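Side-chain contacts in Glyco_hydro_cc domain-containing protein (Blastomyces gilchristii, PDB 6UB0), which probably hydrolyses the beta-1,3-glucan curdlan in exo fashion, and binds laminaribiose at the -2 and -1 subsites of its TIM barrel: residues L15-G20 and N213-G218; R103-S108 and T171-E176; G121-F126 and D137-H142. One frame throughout, in Å; residues are numbered along the deposited sequence.

Contact 1: L15-G20 and N213-G218; sequences LTAFEG and NLVKGG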
ATOM      1  N   LEU A  15      10.047   4.136  13.502  1.00 33.07           N
ATOM      2  CA  LEU A  15      10.749   4.205  12.203  1.00 33.32           C
ATOM      3  C   LEU A  15      12.262   4.366  12.439  1.00 33.60           C
ATOM      4  O   LEU A  15      13.032   3.921  11.606  1.00 31.84           O
ATOM      5  CB  LEU A  15      10.160   5.338  11.361  1.00 34.09           C
ATOM      6  CG  LEU A  15       8.659   5.219  11.097  1.00 33.95           C
ATOM      7  CD1 LEU A  15       8.109   6.477  10.475  1.00 36.99           C
ATOM      8  CD2 LEU A  15       8.341   4.035  10.227  1.00 34.29           C
ATOM      9  N   THR A  16      12.686   4.947  13.564  1.00 35.01           N
ATOM     10  CA  THR A  16      14.135   5.055  13.902  1.00 36.99           C
ATOM     11  C   THR A  16      14.806   3.668  13.875  1.00 36.32           C
ATOM     12  O   THR A  16      15.936   3.579  13.387  1.00 40.12           O
ATOM     13  CB  THR A  16      14.340   5.837  15.200  1.00 41.01           C
ATOM     14  OG1 THR A  16      14.212   7.206  14.800  1.00 42.99           O
ATOM     15  CG2 THR A  16      15.690   5.587  15.835  1.00 43.17           C
ATOM     16  N   ALA A  17      14.134   2.605  14.307  1.00 35.19           N
ATOM     17  CA  ALA A  17      14.728   1.252  14.365  1.00 32.80           C
ATOM     18  C   ALA A  17      15.159   0.817  12.963  1.00 30.86           C
ATOM     19  O   ALA A  17      16.011  -0.046  12.876  1.00 30.12           O
ATOM     20  CB  ALA A  17      13.782   0.272  14.998  1.00 33.61           C
ATOM     21  N   PHE A  18      14.634   1.440  11.914  1.00 30.62           N
ATOM     22  CA  PHE A  18      14.893   1.075  10.497  1.00 32.13           C
ATOM     23  C   PHE A  18      15.849   2.075   9.837  1.00 33.98           C
ATOM     24  O   PHE A  18      16.109   1.899   8.637  1.00 32.85           O
ATOM     25  CB  PHE A  18      13.563   0.990   9.740  1.00 30.92           C
ATOM     26  CG  PHE A  18      12.745  -0.180  10.205  1.00 31.96           C
ATOM     27  CD1 PHE A  18      13.010  -1.445   9.699  1.00 31.04           C
ATOM     28  CD2 PHE A  18      11.747  -0.036  11.165  1.00 31.82           C
ATOM     29  CE1 PHE A  18      12.290  -2.548  10.133  1.00 31.57           C
ATOM     30  CE2 PHE A  18      11.036  -1.144  11.610  1.00 31.72           C
ATOM     31  CZ  PHE A  18      11.308  -2.401  11.096  1.00 30.66           C
ATOM     32  N   GLU A  19      16.389   3.038  10.587  1.00 36.90           N
ATOM     33  CA  GLU A  19      17.342   4.059  10.056  1.00 39.90           C
ATOM     34  C   GLU A  19      18.470   3.410   9.267  1.00 39.07           C
ATOM     35  O   GLU A  19      19.035   2.434   9.762  1.00 37.42           O
ATOM     36  CB  GLU A  19      18.019   4.847  11.165  1.00 43.18           C
ATOM     37  CG  GLU A  19      17.719   6.319  11.128  1.00 47.29           C
ATOM     38  CD  GLU A  19      18.446   7.039  12.248  1.00 49.26           C
ATOM     39  OE1 GLU A  19      17.833   7.883  12.904  1.00 51.70           O
ATOM     40  OE2 GLU A  19      19.618   6.683  12.495  1.00 54.93           O
ATOM     41  N   GLY A  20      18.775   3.974   8.087  1.00 39.26           N
ATOM     42  CA  GLY A  20      19.849   3.524   7.188  1.00 39.62           C
ATOM     43  C   GLY A  20      19.544   2.248   6.439  1.00 40.81           C
ATOM     44  O   GLY A  20      20.446   1.807   5.700  1.00 42.50           O
ATOM     45  N   ASN A 213       4.648  -4.181  14.280  1.00 33.10           N
ATOM     46  CA  ASN A 213       4.722  -5.604  14.694  1.00 35.86           C
ATOM     47  C   ASN A 213       6.166  -6.085  14.533  1.00 34.35           C
ATOM     48  O   ASN A 213       6.442  -7.165  15.017  1.00 34.30           O
ATOM     49  CB  ASN A 213       3.792  -6.531  13.898  1.00 37.34           C
ATOM     50  CG  ASN A 213       2.320  -6.371  14.227  1.00 39.14           C
ATOM     51  OD1 ASN A 213       1.921  -5.660  15.139  1.00 42.70           O
ATOM     52  ND2 ASN A 213       1.478  -7.062  13.500  1.00 40.97           N
ATOM     53  N   LEU A 214       7.013  -5.352  13.793  1.00 32.37           N
ATOM     54  CA  LEU A 214       8.408  -5.756  13.446  1.00 33.04           C
ATOM     55  C   LEU A 214       9.395  -5.245  14.493  1.00 34.97           C
ATOM     56  O   LEU A 214      10.564  -5.603  14.396  1.00 34.91           O
ATOM     57  CB  LEU A 214       8.762  -5.188  12.073  1.00 31.26           C
ATOM     58  CG  LEU A 214       8.071  -5.851  10.881  1.00 31.32           C
ATOM     59  CD1 LEU A 214       8.428  -5.106   9.588  1.00 30.34           C
ATOM     60  CD2 LEU A 214       8.466  -7.318  10.783  1.00 33.09           C
ATOM     61  N   VAL A 215       8.921  -4.376  15.388  1.00 38.26           N
ATOM     62  CA  VAL A 215       9.633  -3.789  16.563  1.00 40.62           C
ATOM     63  C   VAL A 215       8.863  -4.185  17.828  1.00 43.35           C
ATOM     64  O   VAL A 215       7.616  -4.188  17.775  1.00 44.01           O
ATOM     65  CB  VAL A 215       9.688  -2.269  16.356  1.00 39.62           C
ATOM     66  CG1 VAL A 215      10.237  -1.510  17.554  1.00 41.55           C
ATOM     67  CG2 VAL A 215      10.460  -1.945  15.090  1.00 38.59           C
ATOM     68  N   LYS A 216       9.539  -4.496  18.930  1.00 45.95           N
ATOM     69  CA  LYS A 216       8.861  -4.815  20.220  1.00 49.85           C
ATOM     70  C   LYS A 216       9.718  -4.332  21.398  1.00 50.85           C
ATOM     71  O   LYS A 216      10.894  -4.732  21.477  1.00 50.28           O
ATOM     72  CB  LYS A 216       8.569  -6.318  20.268  1.00 52.75           C
ATOM     73  CG  LYS A 216       8.068  -6.861  21.602  1.00 58.81           C
ATOM     74  CD  LYS A 216       6.598  -6.599  21.871  1.00 61.25           C
ATOM     75  CE  LYS A 216       6.219  -6.745  23.338  1.00 64.95           C
ATOM     76  NZ  LYS A 216       6.363  -8.140  23.837  1.00 66.66           N
ATOM     77  N   GLY A 217       9.142  -3.496  22.271  1.00 50.94           N
ATOM     78  CA  GLY A 217       9.828  -2.883  23.432  1.00 51.60           C
ATOM     79  C   GLY A 217      10.931  -1.937  22.987  1.00 48.46           C
ATOM     80  O   GLY A 217      12.003  -1.920  23.613  1.00 49.57           O
ATOM     81  N   GLY A 218      10.713  -1.256  21.869  1.00 45.08           N
ATOM     82  CA  GLY A 218      11.671  -0.310  21.275  1.00 43.22           C
ATOM     83  C   GLY A 218      12.757  -1.004  20.476  1.00 40.22           C
ATOM     84  O   GLY A 218      13.599  -0.290  19.970  1.00 38.49           O
TER

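Contact 2: R103-S108 and T171-E176; sequences RARLGS and TVWVTE. With GLC (alpha-D-glucopyranose), chain B.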
ATOM      1  N   ARG A 103      -0.578  17.170  -9.668  1.00 46.66           N
ATOM      2  CA  ARG A 103       0.433  17.458  -8.622  1.00 44.84           C
ATOM      3  C   ARG A 103       0.913  16.177  -7.923  1.00 40.61           C
ATOM      4  O   ARG A 103       1.891  16.219  -7.202  1.00 39.12           O
ATOM      5  CB  ARG A 103      -0.139  18.538  -7.702  1.00 47.23           C
ATOM      6  CG  ARG A 103      -0.079  19.913  -8.360  1.00 50.89           C
ATOM      7  CD  ARG A 103      -0.899  21.044  -7.734  1.00 55.06           C
ATOM      8  NE  ARG A 103      -2.234  20.708  -7.229  1.00 57.38           N
ATOM      9  CZ  ARG A 103      -2.686  21.020  -6.017  1.00 58.92           C
ATOM     10  NH1 ARG A 103      -1.899  21.649  -5.156  1.00 57.53           N
ATOM     11  NH2 ARG A 103      -3.903  20.626  -5.645  1.00 58.91           N
ATOM     12  N   ALA A 104       0.311  15.030  -8.190  1.00 39.70           N
ATOM     13  CA  ALA A 104       0.689  13.811  -7.461  1.00 37.21           C
ATOM     14  C   ALA A 104       0.233  12.592  -8.248  1.00 36.48           C
ATOM     15  O   ALA A 104      -0.769  12.693  -9.046  1.00 35.56           O
ATOM     16  CB  ALA A 104       0.077  13.882  -6.083  1.00 35.85           C
ATOM     17  N   ARG A 105       0.977  11.507  -8.056  1.00 34.92           N
ATOM     18  CA  ARG A 105       0.602  10.193  -8.598  1.00 35.16           C
ATOM     19  C   ARG A 105      -0.443   9.623  -7.626  1.00 33.38           C
ATOM     20  O   ARG A 105      -0.347   9.897  -6.401  1.00 31.58           O
ATOM     21  CB  ARG A 105       1.870   9.385  -8.831  1.00 35.18           C
ATOM     22  CG  ARG A 105       2.895  10.143  -9.652  1.00 38.79           C
ATOM     23  CD  ARG A 105       4.111   9.296  -9.885  1.00 39.05           C
ATOM     24  NE  ARG A 105       3.761   8.132 -10.669  1.00 41.28           N
ATOM     25  CZ  ARG A 105       3.769   6.891 -10.201  1.00 42.49           C
ATOM     26  NH1 ARG A 105       4.097   6.667  -8.942  1.00 41.49           N
ATOM     27  NH2 ARG A 105       3.399   5.886 -10.978  1.00 44.37           N
ATOM     28  N   LEU A 106      -1.522   9.098  -8.201  1.00 33.50           N
ATOM     29  CA  LEU A 106      -2.723   8.644  -7.478  1.00 32.51           C
ATOM     30  C   LEU A 106      -2.728   7.114  -7.489  1.00 30.94           C
ATOM     31  O   LEU A 106      -2.566   6.473  -8.593  1.00 29.66           O
ATOM     32  CB  LEU A 106      -3.955   9.239  -8.157  1.00 33.30           C
ATOM     33  CG  LEU A 106      -3.949  10.761  -8.269  1.00 33.18           C
ATOM     34  CD1 LEU A 106      -5.231  11.293  -8.928  1.00 32.81           C
ATOM     35  CD2 LEU A 106      -3.727  11.398  -6.903  1.00 33.55           C
ATOM     36  N   GLY A 107      -2.873   6.535  -6.292  1.00 29.73           N
ATOM     37  CA  GLY A 107      -2.932   5.087  -6.090  1.00 26.89           C
ATOM     38  C   GLY A 107      -4.355   4.640  -5.888  1.00 26.12           C
ATOM     39  O   GLY A 107      -5.099   5.316  -5.211  1.00 24.85           O
ATOM     40  N   SER A 108      -4.751   3.565  -6.530  1.00 27.82           N
ATOM     41  CA  SER A 108      -6.134   3.062  -6.406  1.00 27.08           C
ATOM     42  C   SER A 108      -6.491   2.756  -4.947  1.00 26.66           C
ATOM     43  O   SER A 108      -5.633   2.628  -4.067  1.00 25.87           O
ATOM     44  CB  SER A 108      -6.288   1.821  -7.208  1.00 28.97           C
ATOM     45  OG  SER A 108      -5.848   0.744  -6.432  1.00 27.90           O
ATOM     46  N   THR A 171       1.553   0.059 -13.190  1.00 42.33           N
ATOM     47  CA  THR A 171       2.270  -0.510 -12.019  1.00 40.42           C
ATOM     48  C   THR A 171       1.323  -0.721 -10.842  1.00 36.59           C
ATOM     49  O   THR A 171       0.203  -0.169 -10.886  1.00 34.55           O
ATOM     50  CB  THR A 171       3.457   0.381 -11.627  1.00 40.75           C
ATOM     51  OG1 THR A 171       4.378  -0.412 -10.869  1.00 42.04           O
ATOM     52  CG2 THR A 171       3.018   1.605 -10.853  1.00 38.65           C
ATOM     53  N   VAL A 172       1.756  -1.508  -9.854  1.00 34.62           N
ATOM     54  CA  VAL A 172       1.042  -1.663  -8.556  1.00 32.98           C
ATOM     55  C   VAL A 172       1.981  -1.324  -7.395  1.00 29.50           C
ATOM     56  O   VAL A 172       3.171  -1.701  -7.439  1.00 29.99           O
ATOM     57  CB  VAL A 172       0.387  -3.051  -8.338  1.00 34.42           C
ATOM     58  CG1 VAL A 172      -0.287  -3.591  -9.605  1.00 35.75           C
ATOM     59  CG2 VAL A 172       1.323  -4.111  -7.775  1.00 34.50           C
ATOM     60  N   TRP A 173       1.406  -0.808  -6.310  1.00 26.29           N
ATOM     61  CA  TRP A 173       2.073  -0.944  -4.981  1.00 24.16           C
ATOM     62  C   TRP A 173       1.410  -2.086  -4.182  1.00 22.63           C
ATOM     63  O   TRP A 173       0.196  -2.063  -3.991  1.00 21.92           O
ATOM     64  CB  TRP A 173       2.022   0.335  -4.160  1.00 23.64           C
ATOM     65  CG  TRP A 173       2.631   1.532  -4.818  1.00 23.77           C
ATOM     66  CD1 TRP A 173       2.983   1.703  -6.125  1.00 24.78           C
ATOM     67  CD2 TRP A 173       2.815   2.798  -4.181  1.00 22.45           C
ATOM     68  NE1 TRP A 173       3.460   2.974  -6.319  1.00 25.06           N
ATOM     69  CE2 TRP A 173       3.336   3.674  -5.150  1.00 23.80           C
ATOM     70  CE3 TRP A 173       2.628   3.248  -2.864  1.00 22.61           C
ATOM     71  CZ2 TRP A 173       3.679   4.989  -4.835  1.00 23.73           C
ATOM     72  CZ3 TRP A 173       2.912   4.567  -2.566  1.00 22.53           C
ATOM     73  CH2 TRP A 173       3.437   5.427  -3.546  1.00 24.02           C
ATOM     74  N   VAL A 174       2.221  -2.956  -3.620  1.00 21.62           N
ATOM     75  CA  VAL A 174       1.765  -3.953  -2.611  1.00 22.57           C
ATOM     76  C   VAL A 174       1.910  -3.294  -1.246  1.00 20.39           C
ATOM     77  O   VAL A 174       3.028  -3.336  -0.628  1.00 20.61           O
ATOM     78  CB  VAL A 174       2.520  -5.294  -2.655  1.00 23.47           C
ATOM     79  CG1 VAL A 174       1.828  -6.295  -1.757  1.00 24.27           C
ATOM     80  CG2 VAL A 174       2.679  -5.877  -4.059  1.00 24.54           C
ATOM     81  N   THR A 175       0.902  -2.580  -0.843  1.00 19.16           N
ATOM     82  CA  THR A 175       1.005  -1.672   0.339  1.00 18.15           C
ATOM     83  C   THR A 175       0.893  -2.469   1.636  1.00 18.35           C
ATOM     84  O   THR A 175       1.127  -1.896   2.675  1.00 18.01           O
ATOM     85  CB  THR A 175       0.027  -0.496   0.257  1.00 18.41           C
ATOM     86  OG1 THR A 175      -1.296  -0.946   0.024  1.00 18.44           O
ATOM     87  CG2 THR A 175       0.311   0.450  -0.900  1.00 18.35           C
ATOM     88  N   GLU A 176       0.469  -3.742   1.561  1.00 19.39           N
ATOM     89  CA  GLU A 176       0.494  -4.668   2.710  1.00 21.29           C
ATOM     90  C   GLU A 176       0.834  -6.062   2.182  1.00 22.81           C
ATOM     91  O   GLU A 176       0.105  -6.553   1.339  1.00 21.89           O
ATOM     92  CB  GLU A 176      -0.840  -4.829   3.417  1.00 21.58           C
ATOM     93  CG  GLU A 176      -1.339  -3.641   4.204  1.00 20.98           C
ATOM     94  CD  GLU A 176      -2.665  -3.822   4.906  1.00 21.24           C
ATOM     95  OE1 GLU A 176      -3.165  -4.964   4.949  1.00 23.14           O
ATOM     96  OE2 GLU A 176      -3.241  -2.817   5.343  1.00 20.83           O
TER
HETATM   97  C1  GLC B   1      -5.724  -5.468   6.770  1.00 34.76           C
HETATM   98  C2  GLC B   1      -6.231  -4.067   7.144  1.00 33.11           C
HETATM   99  C3  GLC B   1      -5.961  -3.759   8.617  1.00 34.24           C
HETATM  100  C4  GLC B   1      -6.493  -4.926   9.492  1.00 35.59           C
HETATM  101  C5  GLC B   1      -6.022  -6.267   8.995  1.00 36.51           C
HETATM  102  C6  GLC B   1      -6.517  -7.490   9.795  1.00 37.79           C
HETATM  103  O1  GLC B   1      -4.318  -5.651   6.997  1.00 36.12           O
HETATM  104  O2  GLC B   1      -5.686  -2.960   6.387  1.00 29.84           O
HETATM  105  O3  GLC B   1      -6.560  -2.506   8.947  1.00 32.54           O
HETATM  106  O4  GLC B   1      -5.954  -4.799  10.765  1.00 40.04           O
HETATM  107  O5  GLC B   1      -6.440  -6.388   7.634  1.00 37.03           O
HETATM  108  O6  GLC B   1      -7.794  -7.145  10.248  1.00 39.32           O

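Contact 3: G121-F126 and D137-H142; sequences GWMQGF and DFLAVH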
ATOM      1  N   GLY A 121     -11.568  -8.723  -7.937  1.00 37.44           N
ATOM      2  CA  GLY A 121     -12.923  -8.684  -8.500  1.00 38.26           C
ATOM      3  C   GLY A 121     -13.500  -7.322  -8.190  1.00 36.87           C
ATOM      4  O   GLY A 121     -14.009  -6.662  -9.126  1.00 40.06           O
ATOM      5  N   TRP A 122     -13.356  -6.890  -6.931  1.00 33.58           N
ATOM      6  CA  TRP A 122     -13.780  -5.534  -6.520  1.00 31.47           C
ATOM      7  C   TRP A 122     -12.980  -4.525  -7.338  1.00 32.50           C
ATOM      8  O   TRP A 122     -13.581  -3.524  -7.846  1.00 31.56           O
ATOM      9  CB  TRP A 122     -13.646  -5.331  -5.017  1.00 29.72           C
ATOM     10  CG  TRP A 122     -14.226  -4.032  -4.556  1.00 28.46           C
ATOM     11  CD1 TRP A 122     -15.375  -3.807  -3.857  1.00 29.04           C
ATOM     12  CD2 TRP A 122     -13.586  -2.753  -4.673  1.00 27.81           C
ATOM     13  NE1 TRP A 122     -15.557  -2.470  -3.610  1.00 28.76           N
ATOM     14  CE2 TRP A 122     -14.464  -1.792  -4.105  1.00 29.06           C
ATOM     15  CE3 TRP A 122     -12.400  -2.327  -5.267  1.00 28.09           C
ATOM     16  CZ2 TRP A 122     -14.147  -0.437  -4.076  1.00 27.91           C
ATOM     17  CZ3 TRP A 122     -12.122  -0.986  -5.282  1.00 26.26           C
ATOM     18  CH2 TRP A 122     -12.961  -0.064  -4.664  1.00 26.60           C
ATOM     19  N   MET A 123     -11.668  -4.738  -7.483  1.00 32.83           N
ATOM     20  CA  MET A 123     -10.844  -3.808  -8.297  1.00 33.31           C
ATOM     21  C   MET A 123     -11.446  -3.734  -9.705  1.00 35.04           C
ATOM     22  O   MET A 123     -11.596  -2.611 -10.224  1.00 34.66           O
ATOM     23  CB  MET A 123      -9.375  -4.228  -8.400  1.00 33.26           C
ATOM     24  CG  MET A 123      -8.474  -3.077  -8.801  1.00 33.14           C
ATOM     25  SD  MET A 123      -8.459  -1.686  -7.639  1.00 32.38           S
ATOM     26  CE  MET A 123      -7.186  -2.278  -6.497  1.00 29.29           C
ATOM     27  N   GLN A 124     -11.815  -4.862 -10.305  1.00 39.03           N
ATOM     28  CA  GLN A 124     -12.298  -4.802 -11.711  1.00 40.43           C
ATOM     29  C   GLN A 124     -13.653  -4.062 -11.784  1.00 40.11           C
ATOM     30  O   GLN A 124     -13.836  -3.204 -12.686  1.00 41.46           O
ATOM     31  CB  GLN A 124     -12.338  -6.170 -12.351  1.00 42.69           C
ATOM     32  CG  GLN A 124     -12.554  -6.008 -13.845  1.00 44.26           C
ATOM     33  CD  GLN A 124     -12.453  -7.305 -14.582  1.00 46.44           C
ATOM     34  OE1 GLN A 124     -11.382  -7.886 -14.714  1.00 48.68           O
ATOM     35  NE2 GLN A 124     -13.578  -7.729 -15.124  1.00 49.75           N
ATOM     36  N   GLY A 125     -14.528  -4.307 -10.808  1.00 39.64           N
ATOM     37  CA  GLY A 125     -15.826  -3.616 -10.640  1.00 38.32           C
ATOM     38  C   GLY A 125     -15.625  -2.127 -10.457  1.00 35.37           C
ATOM     39  O   GLY A 125     -16.288  -1.301 -11.123  1.00 36.85           O
ATOM     40  N   PHE A 126     -14.709  -1.764  -9.585  1.00 31.98           N
ATOM     41  CA  PHE A 126     -14.263  -0.373  -9.462  1.00 30.58           C
ATOM     42  C   PHE A 126     -13.656   0.132 -10.786  1.00 32.37           C
ATOM     43  O   PHE A 126     -13.988   1.268 -11.209  1.00 31.84           O
ATOM     44  CB  PHE A 126     -13.261  -0.289  -8.316  1.00 29.46           C
ATOM     45  CG  PHE A 126     -12.541   1.020  -8.253  1.00 28.39           C
ATOM     46  CD1 PHE A 126     -13.159   2.112  -7.682  1.00 29.39           C
ATOM     47  CD2 PHE A 126     -11.255   1.157  -8.753  1.00 27.90           C
ATOM     48  CE1 PHE A 126     -12.517   3.334  -7.605  1.00 28.82           C
ATOM     49  CE2 PHE A 126     -10.607   2.367  -8.663  1.00 27.06           C
ATOM     50  CZ  PHE A 126     -11.224   3.451  -8.081  1.00 28.75           C
ATOM     51  N   ASP A 137      -2.516   6.261 -11.340  1.00 37.79           N
ATOM     52  CA  ASP A 137      -1.093   6.046 -11.713  1.00 37.58           C
ATOM     53  C   ASP A 137      -0.671   4.660 -11.274  1.00 35.28           C
ATOM     54  O   ASP A 137       0.253   4.152 -11.871  1.00 37.82           O
ATOM     55  CB  ASP A 137      -0.146   7.090 -11.104  1.00 37.64           C
ATOM     56  CG  ASP A 137      -0.400   8.463 -11.679  1.00 38.46           C
ATOM     57  OD1 ASP A 137       0.014   8.666 -12.805  1.00 42.17           O
ATOM     58  OD2 ASP A 137      -1.101   9.276 -11.032  1.00 35.92           O
ATOM     59  N   PHE A 138      -1.296   4.079 -10.236  1.00 33.72           N
ATOM     60  CA  PHE A 138      -0.861   2.746  -9.721  1.00 33.04           C
ATOM     61  C   PHE A 138      -1.985   2.108  -8.905  1.00 30.22           C
ATOM     62  O   PHE A 138      -2.776   2.846  -8.344  1.00 29.52           O
ATOM     63  CB  PHE A 138       0.451   2.906  -8.944  1.00 31.99           C
ATOM     64  CG  PHE A 138       0.340   3.709  -7.673  1.00 29.95           C
ATOM     65  CD1 PHE A 138       0.026   3.096  -6.468  1.00 28.43           C
ATOM     66  CD2 PHE A 138       0.582   5.073  -7.670  1.00 30.63           C
ATOM     67  CE1 PHE A 138      -0.074   3.837  -5.302  1.00 29.17           C
ATOM     68  CE2 PHE A 138       0.464   5.826  -6.509  1.00 29.93           C
ATOM     69  CZ  PHE A 138       0.151   5.206  -5.319  1.00 30.60           C
ATOM     70  N   LEU A 139      -2.132   0.792  -8.993  1.00 32.14           N
ATOM     71  CA  LEU A 139      -3.039  -0.009  -8.126  1.00 28.51           C
ATOM     72  C   LEU A 139      -2.342  -0.231  -6.788  1.00 27.18           C
ATOM     73  O   LEU A 139      -1.175  -0.497  -6.789  1.00 27.82           O
ATOM     74  CB  LEU A 139      -3.352  -1.382  -8.732  1.00 29.47           C
ATOM     75  CG  LEU A 139      -3.986  -1.405 -10.126  1.00 31.10           C
ATOM     76  CD1 LEU A 139      -4.520  -2.800 -10.448  1.00 33.13           C
ATOM     77  CD2 LEU A 139      -5.127  -0.400 -10.223  1.00 32.33           C
ATOM     78  N   ALA A 140      -3.113  -0.207  -5.708  1.00 24.43           N
ATOM     79  CA  ALA A 140      -2.652  -0.622  -4.374  1.00 22.44           C
ATOM     80  C   ALA A 140      -3.341  -1.963  -4.109  1.00 22.21           C
ATOM     81  O   ALA A 140      -4.567  -2.075  -4.329  1.00 22.10           O
ATOM     82  CB  ALA A 140      -2.995   0.420  -3.340  1.00 21.48           C
ATOM     83  N   VAL A 141      -2.591  -2.968  -3.678  1.00 23.29           N
ATOM     84  CA  VAL A 141      -3.158  -4.288  -3.266  1.00 24.27           C
ATOM     85  C   VAL A 141      -2.521  -4.792  -1.960  1.00 23.40           C
ATOM     86  O   VAL A 141      -1.412  -4.357  -1.575  1.00 22.87           O
ATOM     87  CB  VAL A 141      -2.917  -5.335  -4.372  1.00 26.13           C
ATOM     88  CG1 VAL A 141      -3.541  -4.881  -5.711  1.00 26.55           C
ATOM     89  CG2 VAL A 141      -1.435  -5.668  -4.465  1.00 26.69           C
ATOM     90  N   HIS A 142      -3.183  -5.734  -1.319  1.00 22.70           N
ATOM     91  CA  HIS A 142      -2.742  -6.335  -0.045  1.00 22.97           C
ATOM     92  C   HIS A 142      -2.755  -7.858  -0.123  1.00 25.99           C
ATOM     93  O   HIS A 142      -3.746  -8.336  -0.666  1.00 27.05           O
ATOM     94  CB  HIS A 142      -3.722  -6.039   1.039  1.00 21.29           C
ATOM     95  CG  HIS A 142      -3.814  -4.630   1.447  1.00 20.18           C
ATOM     96  ND1 HIS A 142      -4.751  -4.230   2.307  1.00 19.11           N
ATOM     97  CD2 HIS A 142      -3.093  -3.543   1.096  1.00 18.60           C
ATOM     98  CE1 HIS A 142      -4.595  -2.951   2.571  1.00 19.21           C
ATOM     99  NE2 HIS A 142      -3.588  -2.479   1.822  1.00 18.27           N
TER

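Contact 1: L15-G20 and N213-G218
The loop after the first barrel strand, 5-8, brings Ala17 and Phe18 against Leu214 and Val215, which lie in the chain beyond the last barrel strand, 203-208. The contact is apolar, and no hydrogen bond crosses it. Val215 reaches both residues of the 3-10 turn with one methyl group. Val215 CG2 lies 3.6 Å from CE2 of Phe18 and 4.0 Å from CB of Ala17. With CG1 anti to the backbone N (chi1 173°), CG2 is the branch turned to Ala17 and Phe18. CG2 approaches the Phe18 ring obliquely. Leu214 meets the same ring at its edge, near the ring plane, with Leu214 CB 3.9 Å from CZ of Phe18. The Leu214 and Phe18 side chains cross at about a right angle. In a TIM barrel the first and last strands lie side by side, and here the segments that follow them pack together. The 3-10 turn is held by Phe18 N bonding to Leu15 O at 3.0 Å. Leu220, in the strand paired antiparallel with 215-216, touches Ala17, Phe18 and Val215. Leu214 also packs on Val223 and Tyr227 of the C-terminal helix 222-229.

Contact 2: R103-S108 and T171-E176
Arg105 and Trp173 meet toward the N-terminal end of the TIM barrel's strands, from parallel strands 105-111 and 172-180. Strand 138-146 runs between these two strands in the sheet, so the contact is made by side chains reaching across it. No hydrogen bond joins the two segments.

The van der Waals contacts are loose. The Arg105 guanidinium and the Trp173 indole meet edge to edge, with NH1 of Arg105 4.5 Å from CZ2 of Trp173. Each atom lies near the plane of the other group, so this is not a cation-pi stack. The methyl CG2 of Thr171 is also at the guanidinium edge, 4.3 Å from NH2 of Arg105. The Trp173 ring is stacked with Phe138, which comes from the intervening strand.

The polar grip comes from strand 203-208 and the residue before it. Glu204 OE2 takes a salt bridge from Arg105 NH1 and a hydrogen bond from Trp173 NE1. One carboxylate oxygen thus ties both groups together and helps to fix how they are turned. Thr171 OG1 bonds to the backbone O of Gly202.

The ligand bonds lie further along strand 172-180, at Glu176. Its chain is extended beyond CG (chi2 -180°), which carries the carboxylate out to the glucose. Glucose O1 lies so close to Glu176 OE1 that the exact length is doubtful. Glucose O2 bonds to Glu176 OE2 at 2.7 Å.

Contact 3: G121-F126 and D137-H142
Helix 119-130 lies against strand 138-146 where Met123 faces Leu139, and their CA atoms are 8.7 Å apart. The helix turn here is regular, with Gly125 N bonded to Gly121 O at 2.9 Å and Phe126 N to Trp122 O at 2.7 Å.

Met123 carries the contact from the helix side. Its CG is anti to the backbone N (chi1 -160°), and the chain then bends at chi2 (61°) and again at chi3 (86°). The first torsion puts CG beside Leu139, and the two later bends bring CE to the strand backbone. Met123 CG packs on the Leu139 side chain, 4.3 Å from CD1 of Leu139. The terminal methyl, Met123 CE, rests 3.4 Å from the carbonyl O of Ala140. The second approach is van der Waals packing, and no hydrogen bond joins the segments. The CB of Leu139 does not point straight at the helix, but the end of its side chain comes nearer.

The elements belong to a beta-alpha-beta unit of the TIM barrel, formed by strand 105-111, helix 119-130 and strand 138-146. Met123 also touches Ser108 on the first strand of the unit, so it sits over both strands. On the next helix, 150-166, Leu163 packs against Met123 and Gln124, while Tyr156 and Ala160 pack against Val141.

Contacts 2 and 3 are neighbours, with centres about 10 Å apart. Probable backbone hydrogen bonds join segment 137-142 of contact 3 to both segments of contact 2: Trp173 N to Leu139 O at 2.6 Å, and Leu106 O to Asp137 N at 2.8 Å. The pair also converges on the glycan pocket. Glu176 and His142 both line it, and OE2 of Glu176 packs 3.1 Å from CE1 of His142. Contact 1 stands apart, with its centre about 24 Å from that of contact 2 and about 30 Å from that of contact 3. It lies across the chain's centre from contact 3. Its Leu214 side chain is about 12 Å from the bound beta-D-glucopyranose.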